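Local coordinates for mRNA interferase YafQ (PDB 4MMG), which cleaves ribosome-bound mRNA at lysine codons as the endoribonuclease toxin of a type II toxin-antitoxin pair, arresting translation elongation and bacterial growth, at residues 10-15 / 83-88; 30-35 / 69-74; 60-65 / 74-79. The protein carries 1 engineered substitution. All coordinates share one frame; numbering follows the deposited sequence.

Contact 1. Residues 10-15 / 83-88; sequences EYSGQY and RFERTG. With SO4 (sulfate ion), chain E.
F84 CB sits over the centre of one face of the Y15 ring, 3.6 Å from its centroid, while the backbone of R86 runs past the edge of that ring. Y11 lies beside F84, its ring nearly parallel but slid off, Y11 CE2 coming within 3.4 Å of F84 CD2; the three rings form an aromatic cluster adjoining M36 of helix 29-40. The R83 guanidinium has the backbone of S12 over one face, and at its edge are E10 and a sulfate ion, probably from the crystallisation liquor, which R83 NH2 grips through O2. R83 NH1 bridges to E10 OE1 at 2.9 Å, from the anti side, 30° out of the carboxylate plane, and R83 NE reaches the syn lone pair of E85 OE1. Strands 8-11 and 81-88 pair in parallel through F84 N to E10 O and S12 N to F84 O. S12 N-caps helix 13-24: its OG accepts from Y15 N (2.8 Å) and donates to E85 O (2.7 Å), tying the helix start to E85, which with R86 forms a classic beta bulge opposite I74. R83 probably lowers the cost of holding E10, E85 and the sulfate together; E85 OE2 lies 2.7 Å from sulfate O2, and a proton may be shared there.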
loop_
_atom_site.group_PDB
_atom_site.type_symbol
_atom_site.label_atom_id
_atom_site.label_comp_id
_atom_site.label_asym_id
_atom_site.label_seq_id
_atom_site.Cartn_x
_atom_site.Cartn_y
_atom_site.Cartn_z
ATOM N N GLU A 10 -1.197 10.647 -3.096
ATOM C CA GLU A 10 -2.182 10.897 -2.049
ATOM C C GLU A 10 -2.032 9.904 -0.904
ATOM O O GLU A 10 -1.616 8.758 -1.104
ATOM C CB GLU A 10 -3.606 10.809 -2.604
ATOM C CG GLU A 10 -3.859 11.692 -3.815
ATOM C CD GLU A 10 -5.275 11.566 -4.345
ATOM O OE1 GLU A 10 -6.080 10.796 -3.771
ATOM O OE2 GLU A 10 -5.587 12.246 -5.343
ATOM N N TYR A 11 -2.386 10.358 0.294
ATOM C CA TYR A 11 -2.388 9.517 1.480
ATOM C C TYR A 11 -3.725 9.694 2.170
ATOM O O TYR A 11 -4.068 10.810 2.565
ATOM C CB TYR A 11 -1.270 9.935 2.441
ATOM C CG TYR A 11 0.113 9.879 1.849
ATOM C CD1 TYR A 11 0.610 10.926 1.084
ATOM C CD2 TYR A 11 0.922 8.771 2.042
ATOM C CE1 TYR A 11 1.875 10.870 0.532
ATOM C CE2 TYR A 11 2.184 8.707 1.495
ATOM C CZ TYR A 11 2.658 9.758 0.748
ATOM O OH TYR A 11 3.921 9.688 0.201
ATOM N N SER A 12 -4.498 8.623 2.321
ATOM C CA SER A 12 -5.752 8.742 3.053
ATOM C C SER A 12 -5.462 9.099 4.508
ATOM O O SER A 12 -4.362 8.843 5.018
ATOM C CB SER A 12 -6.530 7.436 3.009
ATOM O OG SER A 12 -5.902 6.492 3.852
ATOM N N GLY A 13 -6.443 9.691 5.184
ATOM C CA GLY A 13 -6.300 9.956 6.603
ATOM C C GLY A 13 -6.029 8.677 7.377
ATOM O O GLY A 13 -5.192 8.650 8.280
ATOM N N GLN A 14 -6.716 7.603 7.001
ATOM C CA GLN A 14 -6.506 6.325 7.665
ATOM C C GLN A 14 -5.084 5.801 7.464
ATOM O O GLN A 14 -4.515 5.198 8.374
ATOM C CB GLN A 14 -7.528 5.292 7.199
ATOM C CG GLN A 14 -7.484 4.002 7.998
ATOM C CD GLN A 14 -7.785 4.230 9.466
ATOM O OE1 GLN A 14 -8.734 4.937 9.814
ATOM N NE2 GLN A 14 -6.970 3.652 10.336
ATOM N N TYR A 15 -4.500 6.049 6.290
ATOM C CA TYR A 15 -3.142 5.575 6.019
ATOM C C TYR A 15 -2.149 6.115 7.033
ATOM O O TYR A 15 -1.287 5.388 7.527
ATOM C CB TYR A 15 -2.683 5.949 4.610
ATOM C CG TYR A 15 -1.395 5.257 4.227
ATOM C CD1 TYR A 15 -1.401 3.921 3.877
ATOM C CD2 TYR A 15 -0.178 5.926 4.239
ATOM C CE1 TYR A 15 -0.252 3.265 3.535
ATOM C CE2 TYR A 15 1.002 5.267 3.890
ATOM C CZ TYR A 15 0.946 3.928 3.545
ATOM O OH TYR A 15 2.074 3.217 3.183
ATOM N N ARG A 83 -2.672 6.595 -4.697
ATOM C CA ARG A 83 -3.214 6.858 -3.368
ATOM C C ARG A 83 -2.890 5.715 -2.409
ATOM O O ARG A 83 -3.302 4.571 -2.616
ATOM C CB ARG A 83 -4.727 7.079 -3.437
ATOM C CG ARG A 83 -5.395 7.298 -2.091
ATOM C CD ARG A 83 -6.864 7.663 -2.291
ATOM N NE ARG A 83 -7.540 7.962 -1.036
ATOM C CZ ARG A 83 -7.662 9.186 -0.524
ATOM N NH1 ARG A 83 -7.148 10.234 -1.160
ATOM N NH2 ARG A 83 -8.298 9.364 0.629
ATOM N N PHE A 84 -2.125 6.031 -1.370
ATOM C CA PHE A 84 -1.859 5.073 -0.304
ATOM C C PHE A 84 -3.059 5.039 0.633
ATOM O O PHE A 84 -3.395 6.044 1.262
ATOM C CB PHE A 84 -0.567 5.451 0.415
ATOM C CG PHE A 84 0.639 5.376 -0.473
ATOM C CD1 PHE A 84 1.170 4.149 -0.830
ATOM C CD2 PHE A 84 1.219 6.527 -0.975
ATOM C CE1 PHE A 84 2.274 4.068 -1.659
ATOM C CE2 PHE A 84 2.321 6.463 -1.808
ATOM C CZ PHE A 84 2.856 5.225 -2.149
ATOM N N GLU A 85 -3.719 3.887 0.719
ATOM C CA GLU A 85 -5.030 3.806 1.363
ATOM C C GLU A 85 -5.032 3.226 2.773
ATOM O O GLU A 85 -5.578 3.840 3.693
ATOM C CB GLU A 85 -6.009 3.046 0.466
ATOM C CG GLU A 85 -7.443 3.106 0.931
ATOM C CD GLU A 85 -8.047 4.498 0.827
ATOM O OE1 GLU A 85 -7.517 5.351 0.083
ATOM O OE2 GLU A 85 -9.080 4.740 1.503
ATOM N N ARG A 86 -4.468 2.032 2.936
ATOM C CA ARG A 86 -4.341 1.401 4.249
ATOM C C ARG A 86 -3.087 0.552 4.296
ATOM O O ARG A 86 -2.581 0.117 3.256
ATOM C CB ARG A 86 -5.545 0.498 4.564
ATOM C CG ARG A 86 -6.834 1.243 4.886
ATOM C CD ARG A 86 -7.630 0.539 5.971
ATOM N NE ARG A 86 -6.918 0.517 7.247
ATOM C CZ ARG A 86 -7.324 -0.159 8.317
ATOM N NH1 ARG A 86 -8.432 -0.885 8.265
ATOM N NH2 ARG A 86 -6.608 -0.129 9.430
ATOM N N THR A 87 -2.590 0.312 5.501
ATOM C CA THR A 87 -1.557 -0.697 5.694
ATOM C C THR A 87 -1.725 -1.384 7.046
ATOM O O THR A 87 -2.121 -0.753 8.028
ATOM C CB THR A 87 -0.129 -0.119 5.502
ATOM O OG1 THR A 87 0.815 -1.192 5.461
ATOM C CG2 THR A 87 0.245 0.830 6.630
ATOM N N GLY A 88 -1.459 -2.686 7.089
ATOM C CA GLY A 88 -1.595 -3.440 8.318
ATOM C C GLY A 88 -1.725 -4.920 8.039
ATOM O O GLY A 88 -1.348 -5.396 6.970
HETATM S S SO4 E . -11.082 7.717 2.140
HETATM O O1 SO4 E . -11.776 6.561 2.702
HETATM O O2 SO4 E . -9.982 7.269 1.283
HETATM O O3 SO4 E . -10.573 8.539 3.237
HETATM O O4 SO4 E . -12.017 8.501 1.339
#

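Contact 2. Residues 30-35 / 69-74; sequences NKLKYL and PDWILI
Helix 30-35 packs over strand 71-74 with the two axes 10.5 Å apart at closest approach and their N-to-C directions 30° apart, a spacing bridged by side chains alone. L32 meets W71 at about a right angle. Its CB comes to 3.6 Å from W71 CZ2 and lies 3.8 Å from W71 CH2, so the benzo end of the indole does the touching, and L32 CD2 adds a looser approach to the same CZ2. W71 leaves the strand on the helix side, with CG, the root of the indole, anti to the backbone N (chi1 -175°). One turn of helix further on, L35 slants across L73: the methyls L35 CD2 and L73 CD2 meet at 3.8 Å, and L35 CD2 also approaches L73 CB. L32 CD1 and L73 CD1 are more distant, at 4.4 Å. This is helix-on-sheet packing in the RelE-type toxin fold, where W71 and L73, alternate residues of a central strand, face the helix while I72 between them turns away from it and touches L93 of helix 90-94. Y15 of helix 13-24 touches both L32 and L73, and A65 of the adjoining strand 63-66 lies against L35. Away from L32, W71 NE1 makes a weak hydrogen bond with T87 OG1.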
loop_
_atom_site.group_PDB
_atom_site.type_symbol
_atom_site.label_atom_id
_atom_site.label_comp_id
_atom_site.label_asym_id
_atom_site.label_seq_id
_atom_site.Cartn_x
_atom_site.Cartn_y
_atom_site.Cartn_z
ATOM N N ASN A 30 11.397 0.546 7.007
ATOM C CA ASN A 30 12.154 0.631 5.767
ATOM C C ASN A 30 11.572 -0.248 4.657
ATOM O O ASN A 30 11.644 0.115 3.485
ATOM C CB ASN A 30 13.637 0.310 5.994
ATOM C CG ASN A 30 14.394 1.462 6.637
ATOM O OD1 ASN A 30 13.948 2.605 6.613
ATOM N ND2 ASN A 30 15.556 1.159 7.207
ATOM N N LYS A 31 10.965 -1.378 5.015
ATOM C CA LYS A 31 10.374 -2.250 4.001
ATOM C C LYS A 31 9.165 -1.591 3.341
ATOM O O LYS A 31 8.963 -1.691 2.131
ATOM C CB LYS A 31 9.975 -3.598 4.603
ATOM C CG LYS A 31 11.145 -4.444 5.090
ATOM C CD LYS A 31 10.656 -5.838 5.464
ATOM C CE LYS A 31 11.796 -6.758 5.856
ATOM N NZ LYS A 31 11.300 -8.155 6.041
ATOM N N LEU A 32 8.356 -0.904 4.140
ATOM C CA LEU A 32 7.198 -0.217 3.591
ATOM C C LEU A 32 7.652 0.981 2.759
ATOM O O LEU A 32 7.120 1.237 1.674
ATOM C CB LEU A 32 6.270 0.241 4.713
ATOM C CG LEU A 32 5.079 1.090 4.267
ATOM C CD1 LEU A 32 4.165 0.284 3.363
ATOM C CD2 LEU A 32 4.327 1.645 5.466
ATOM N N LYS A 33 8.644 1.708 3.266
ATOM C CA LYS A 33 9.168 2.868 2.552
ATOM C C LYS A 33 9.726 2.476 1.179
ATOM O O LYS A 33 9.505 3.189 0.196
ATOM C CB LYS A 33 10.225 3.586 3.393
ATOM C CG LYS A 33 9.626 4.275 4.623
ATOM C CD LYS A 33 10.696 4.803 5.564
ATOM C CE LYS A 33 10.051 5.402 6.805
ATOM N NZ LYS A 33 11.047 5.869 7.806
ATOM N N TYR A 34 10.411 1.338 1.104
ATOM C CA TYR A 34 10.995 0.920 -0.168
ATOM C C TYR A 34 9.908 0.662 -1.209
ATOM O O TYR A 34 10.003 1.109 -2.354
ATOM C CB TYR A 34 11.897 -0.302 0.015
ATOM C CG TYR A 34 12.728 -0.595 -1.208
ATOM C CD1 TYR A 34 13.847 0.171 -1.493
ATOM C CD2 TYR A 34 12.381 -1.613 -2.089
ATOM C CE1 TYR A 34 14.614 -0.072 -2.615
ATOM C CE2 TYR A 34 13.146 -1.870 -3.223
ATOM C CZ TYR A 34 14.263 -1.088 -3.475
ATOM O OH TYR A 34 15.047 -1.303 -4.587
ATOM N N LEU A 35 8.860 -0.038 -0.790
ATOM C CA LEU A 35 7.726 -0.310 -1.658
ATOM C C LEU A 35 7.043 0.980 -2.097
ATOM O O LEU A 35 6.739 1.166 -3.279
ATOM C CB LEU A 35 6.735 -1.218 -0.938
ATOM C CG LEU A 35 5.386 -1.442 -1.613
ATOM C CD1 LEU A 35 5.547 -2.012 -3.009
ATOM C CD2 LEU A 35 4.571 -2.391 -0.746
ATOM N N PRO A 69 4.514 -11.424 4.861
ATOM C CA PRO A 69 3.358 -12.317 4.703
ATOM C C PRO A 69 2.072 -11.830 5.381
ATOM O O PRO A 69 0.985 -12.093 4.864
ATOM C CB PRO A 69 3.844 -13.618 5.340
ATOM C CG PRO A 69 5.305 -13.615 5.054
ATOM C CD PRO A 69 5.726 -12.174 5.243
ATOM N N ASP A 70 2.185 -11.128 6.503
ATOM C CA ASP A 70 0.996 -10.556 7.142
ATOM C C ASP A 70 1.133 -9.052 7.343
ATOM O O ASP A 70 0.693 -8.501 8.355
ATOM C CB ASP A 70 0.685 -11.264 8.468
ATOM C CG ASP A 70 -0.707 -10.933 9.006
ATOM O OD1 ASP A 70 -1.643 -10.727 8.193
ATOM O OD2 ASP A 70 -0.871 -10.876 10.248
ATOM N N TRP A 71 1.729 -8.382 6.362
ATOM C CA TRP A 71 1.746 -6.925 6.338
ATOM C C TRP A 71 1.442 -6.500 4.917
ATOM O O TRP A 71 2.254 -6.706 4.009
ATOM C CB TRP A 71 3.108 -6.395 6.769
ATOM C CG TRP A 71 3.194 -4.890 6.889
ATOM C CD1 TRP A 71 2.171 -3.988 6.781
ATOM C CD2 TRP A 71 4.375 -4.124 7.161
ATOM N NE1 TRP A 71 2.647 -2.704 6.975
ATOM C CE2 TRP A 71 3.996 -2.764 7.208
ATOM C CE3 TRP A 71 5.718 -4.457 7.373
ATOM C CZ2 TRP A 71 4.915 -1.743 7.449
ATOM C CZ3 TRP A 71 6.632 -3.437 7.609
ATOM C CH2 TRP A 71 6.225 -2.098 7.649
ATOM N N ILE A 72 0.258 -5.922 4.738
ATOM C CA ILE A 72 -0.299 -5.576 3.436
ATOM C C ILE A 72 -0.307 -4.072 3.253
ATOM O O ILE A 72 -0.534 -3.331 4.218
ATOM C CB ILE A 72 -1.769 -6.017 3.369
ATOM C CG1 ILE A 72 -1.912 -7.479 3.747
ATOM C CG2 ILE A 72 -2.372 -5.740 1.982
ATOM C CD1 ILE A 72 -1.345 -8.339 2.740
ATOM N N LEU A 73 -0.077 -3.631 2.019
ATOM C CA LEU A 73 -0.349 -2.261 1.602
ATOM C C LEU A 73 -1.507 -2.284 0.614
ATOM O O LEU A 73 -1.440 -2.991 -0.397
ATOM C CB LEU A 73 0.874 -1.647 0.930
ATOM C CG LEU A 73 0.600 -0.305 0.237
ATOM C CD1 LEU A 73 0.305 0.765 1.263
ATOM C CD2 LEU A 73 1.752 0.131 -0.667
ATOM N N ILE A 74 -2.568 -1.532 0.913
ATOM C CA ILE A 74 -3.664 -1.321 -0.025
ATOM C C ILE A 74 -3.503 0.082 -0.609
ATOM O O ILE A 74 -3.379 1.079 0.124
ATOM C CB ILE A 74 -5.052 -1.445 0.637
ATOM C CG1 ILE A 74 -5.297 -2.876 1.115
ATOM C CG2 ILE A 74 -6.140 -1.034 -0.342
ATOM C CD1 ILE A 74 -6.600 -3.040 1.896
#

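Contact 3. Residues 60-65 / 74-79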
loop_
_atom_site.group_PDB
_atom_site.type_symbol
_atom_site.label_atom_id
_atom_site.label_comp_id
_atom_site.label_asym_id
_atom_site.label_seq_id
_atom_site.Cartn_x
_atom_site.Cartn_y
_atom_site.Cartn_z
ATOM N N LYS A 60 -12.778 -2.996 -4.283
ATOM C CA LYS A 60 -12.763 -2.891 -5.740
ATOM C C LYS A 60 -12.156 -1.555 -6.177
ATOM O O LYS A 60 -12.458 -0.516 -5.591
ATOM C CB LYS A 60 -14.190 -3.033 -6.282
ATOM C CG LYS A 60 -14.296 -3.006 -7.799
ATOM C CD LYS A 60 -15.755 -3.162 -8.225
ATOM C CE LYS A 60 -15.987 -2.716 -9.661
ATOM N NZ LYS A 60 -15.457 -3.685 -10.659
ATOM N N GLY A 61 -11.273 -1.599 -7.171
ATOM C CA GLY A 61 -10.593 -0.404 -7.647
ATOM C C GLY A 61 -9.219 -0.198 -7.026
ATOM O O GLY A 61 -8.429 0.614 -7.519
ATOM N N TYR A 62 -8.944 -0.920 -5.942
ATOM C CA TYR A 62 -7.657 -0.845 -5.246
ATOM C C TYR A 62 -6.794 -2.073 -5.539
ATOM O O TYR A 62 -7.257 -3.036 -6.169
ATOM C CB TYR A 62 -7.880 -0.719 -3.734
ATOM C CG TYR A 62 -8.506 0.587 -3.288
ATOM C CD1 TYR A 62 -9.882 0.757 -3.287
ATOM C CD2 TYR A 62 -7.713 1.644 -2.861
ATOM C CE1 TYR A 62 -10.454 1.948 -2.864
ATOM C CE2 TYR A 62 -8.269 2.838 -2.442
ATOM C CZ TYR A 62 -9.642 2.985 -2.449
ATOM O OH TYR A 62 -10.195 4.175 -2.023
ATOM N N ARG A 63 -5.547 -2.032 -5.066
ATOM C CA ARG A 63 -4.590 -3.127 -5.224
ATOM C C ARG A 63 -3.980 -3.490 -3.873
ATOM O O ARG A 63 -4.034 -2.695 -2.930
ATOM C CB ARG A 63 -3.470 -2.751 -6.193
ATOM C CG ARG A 63 -3.956 -2.299 -7.560
ATOM C CD ARG A 63 -2.800 -2.079 -8.533
ATOM N NE ARG A 63 -2.123 -3.331 -8.879
ATOM C CZ ARG A 63 -2.567 -4.183 -9.798
ATOM N NH1 ARG A 63 -3.688 -3.920 -10.463
ATOM N NH2 ARG A 63 -1.902 -5.303 -10.050
ATOM N N ASP A 64 -3.401 -4.687 -3.815
ATOM C CA ASP A 64 -2.886 -5.312 -2.602
ATOM C C ASP A 64 -1.451 -5.741 -2.888
ATOM O O ASP A 64 -1.220 -6.577 -3.772
ATOM C CB ASP A 64 -3.747 -6.560 -2.310
ATOM C CG ASP A 64 -3.322 -7.338 -1.068
ATOM O OD1 ASP A 64 -2.120 -7.491 -0.764
ATOM O OD2 ASP A 64 -4.234 -7.878 -0.403
ATOM N N ALA A 65 -0.485 -5.170 -2.166
ATOM C CA ALA A 65 0.894 -5.669 -2.214
ATOM C C ALA A 65 1.311 -6.139 -0.829
ATOM O O ALA A 65 0.964 -5.509 0.173
ATOM C CB ALA A 65 1.847 -4.589 -2.714
ATOM N N ILE A 74 -2.568 -1.532 0.913
ATOM C CA ILE A 74 -3.664 -1.321 -0.025
ATOM C C ILE A 74 -3.503 0.082 -0.609
ATOM O O ILE A 74 -3.379 1.079 0.124
ATOM C CB ILE A 74 -5.052 -1.445 0.637
ATOM C CG1 ILE A 74 -5.297 -2.876 1.115
ATOM C CG2 ILE A 74 -6.140 -1.034 -0.342
ATOM C CD1 ILE A 74 -6.600 -3.040 1.896
ATOM N N TYR A 75 -3.477 0.156 -1.931
ATOM C CA TYR A 75 -3.278 1.426 -2.622
ATOM C C TYR A 75 -4.114 1.461 -3.906
ATOM O O TYR A 75 -4.571 0.425 -4.396
ATOM C CB TYR A 75 -1.783 1.650 -2.923
ATOM C CG TYR A 75 -1.245 0.685 -3.951
ATOM C CD1 TYR A 75 -0.872 -0.603 -3.596
ATOM C CD2 TYR A 75 -1.146 1.057 -5.285
ATOM C CE1 TYR A 75 -0.397 -1.499 -4.543
ATOM C CE2 TYR A 75 -0.684 0.182 -6.235
ATOM C CZ TYR A 75 -0.317 -1.095 -5.864
ATOM O OH TYR A 75 0.143 -1.956 -6.832
ATOM N N LYS A 76 -4.313 2.655 -4.454
ATOM C CA LYS A 76 -4.980 2.795 -5.740
ATOM C C LYS A 76 -4.004 3.428 -6.713
ATOM O O LYS A 76 -3.264 4.341 -6.342
ATOM C CB LYS A 76 -6.250 3.644 -5.614
ATOM C CG LYS A 76 -6.887 3.987 -6.964
ATOM C CD LYS A 76 -8.212 4.710 -6.795
ATOM C CE LYS A 76 -9.313 3.760 -6.374
ATOM N NZ LYS A 76 -10.597 4.490 -6.167
ATOM N N LEU A 77 -3.976 2.923 -7.941
ATOM C CA LEU A 77 -3.111 3.486 -8.967
ATOM C C LEU A 77 -3.861 3.635 -10.284
ATOM O O LEU A 77 -4.303 2.645 -10.882
ATOM C CB LEU A 77 -1.857 2.629 -9.167
ATOM C CG LEU A 77 -0.850 3.168 -10.184
ATOM C CD1 LEU A 77 -0.229 4.451 -9.678
ATOM C CD2 LEU A 77 0.215 2.122 -10.443
ATOM N N THR A 78 -4.026 4.883 -10.711
ATOM C CA THR A 78 -4.547 5.179 -12.041
ATOM C C THR A 78 -3.549 6.074 -12.769
ATOM O O THR A 78 -2.476 6.380 -12.240
ATOM C CB THR A 78 -5.902 5.897 -11.965
ATOM O OG1 THR A 78 -5.703 7.239 -11.504
ATOM C CG2 THR A 78 -6.854 5.162 -11.030
ATOM N N ASP A 79 -3.894 6.499 -13.980
ATOM C CA ASP A 79 -3.027 7.425 -14.703
ATOM C C ASP A 79 -2.950 8.777 -13.991
ATOM O O ASP A 79 -1.965 9.503 -14.128
ATOM C CB ASP A 79 -3.502 7.615 -16.146
ATOM C CG ASP A 79 -3.342 6.362 -16.988
ATOM O OD1 ASP A 79 -2.642 5.425 -16.550
ATOM O OD2 ASP A 79 -3.917 6.318 -18.098
HETATM O O HOH W 1 -12.416 2.329 -5.980
HETATM O O HOH W 2 -5.737 0.648 -8.396
HETATM O O HOH W 3 -9.480 6.438 -3.722
#
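R63 and Y75 form a hydrogen-bonded pair of the antiparallel beta hairpin made by strands 63-66 and 71-77. R63 N donates to Y75 O at 2.7 Å, and Y75 N returns a bond to R63 O at 3.1 Å. D64 and I74 make the next, non-hydrogen-bonded pair, and I74 CA contributes a CH contact to R63 O. On the face carrying R63 and Y75, R63 CB lies over the tyrosine ring, displaced toward its rim, with Y75 CZ 3.6 Å away. The R63 chain bends at chi3, and NE makes only a weak bond to Y75 OH (3.3 Å). The stronger partner of both polar ends is D52, which forms a salt bridge with R63 NE and accepts a hydrogen bond from the tyrosine side; one carboxylate therefore fixes the two groups together. Next along, Y62 and K76 pack across each other. K76 CE stands over the centre of the Y62 ring, 4.0 Å from its centroid, and NZ makes an off-centre cation-pi contact with that same ring. Y62 CB rests on I74 CG2, while W59 meets the Y62 ring edge-to-face and E85 of strand 81-88 touches it too. Water extends the link toward K60 and L77. One molecule joins G61 O to L77 N; another accepts from K76 NZ at 2.8 Å and donates to K60 O at 2.9 Å.

How the contacts relate
All three contacts reach one mixed sheet: strand 81-88 of contact 1 neighbours strand 71-77, which contacts 2 and 3 both use, sharing I74. Contacts 1 and 3 join through R83 O to K76 N (2.8 Å) and R86 O to I74 N (2.9 Å); contact 2 meets contact 1 through G88 O to I72 N and contact 3 through L73 N to A65 O. Q90, engineered at the inferred proton-donor position, lies about 6 Å from D64, 9 Å from W71 and 10 Å from R86, side chain to side chain. Bound sulfate, probably from the crystallisation liquor, approaches the D64 and R86 side chains to about 4 and 5 Å and may mark an anion pocket.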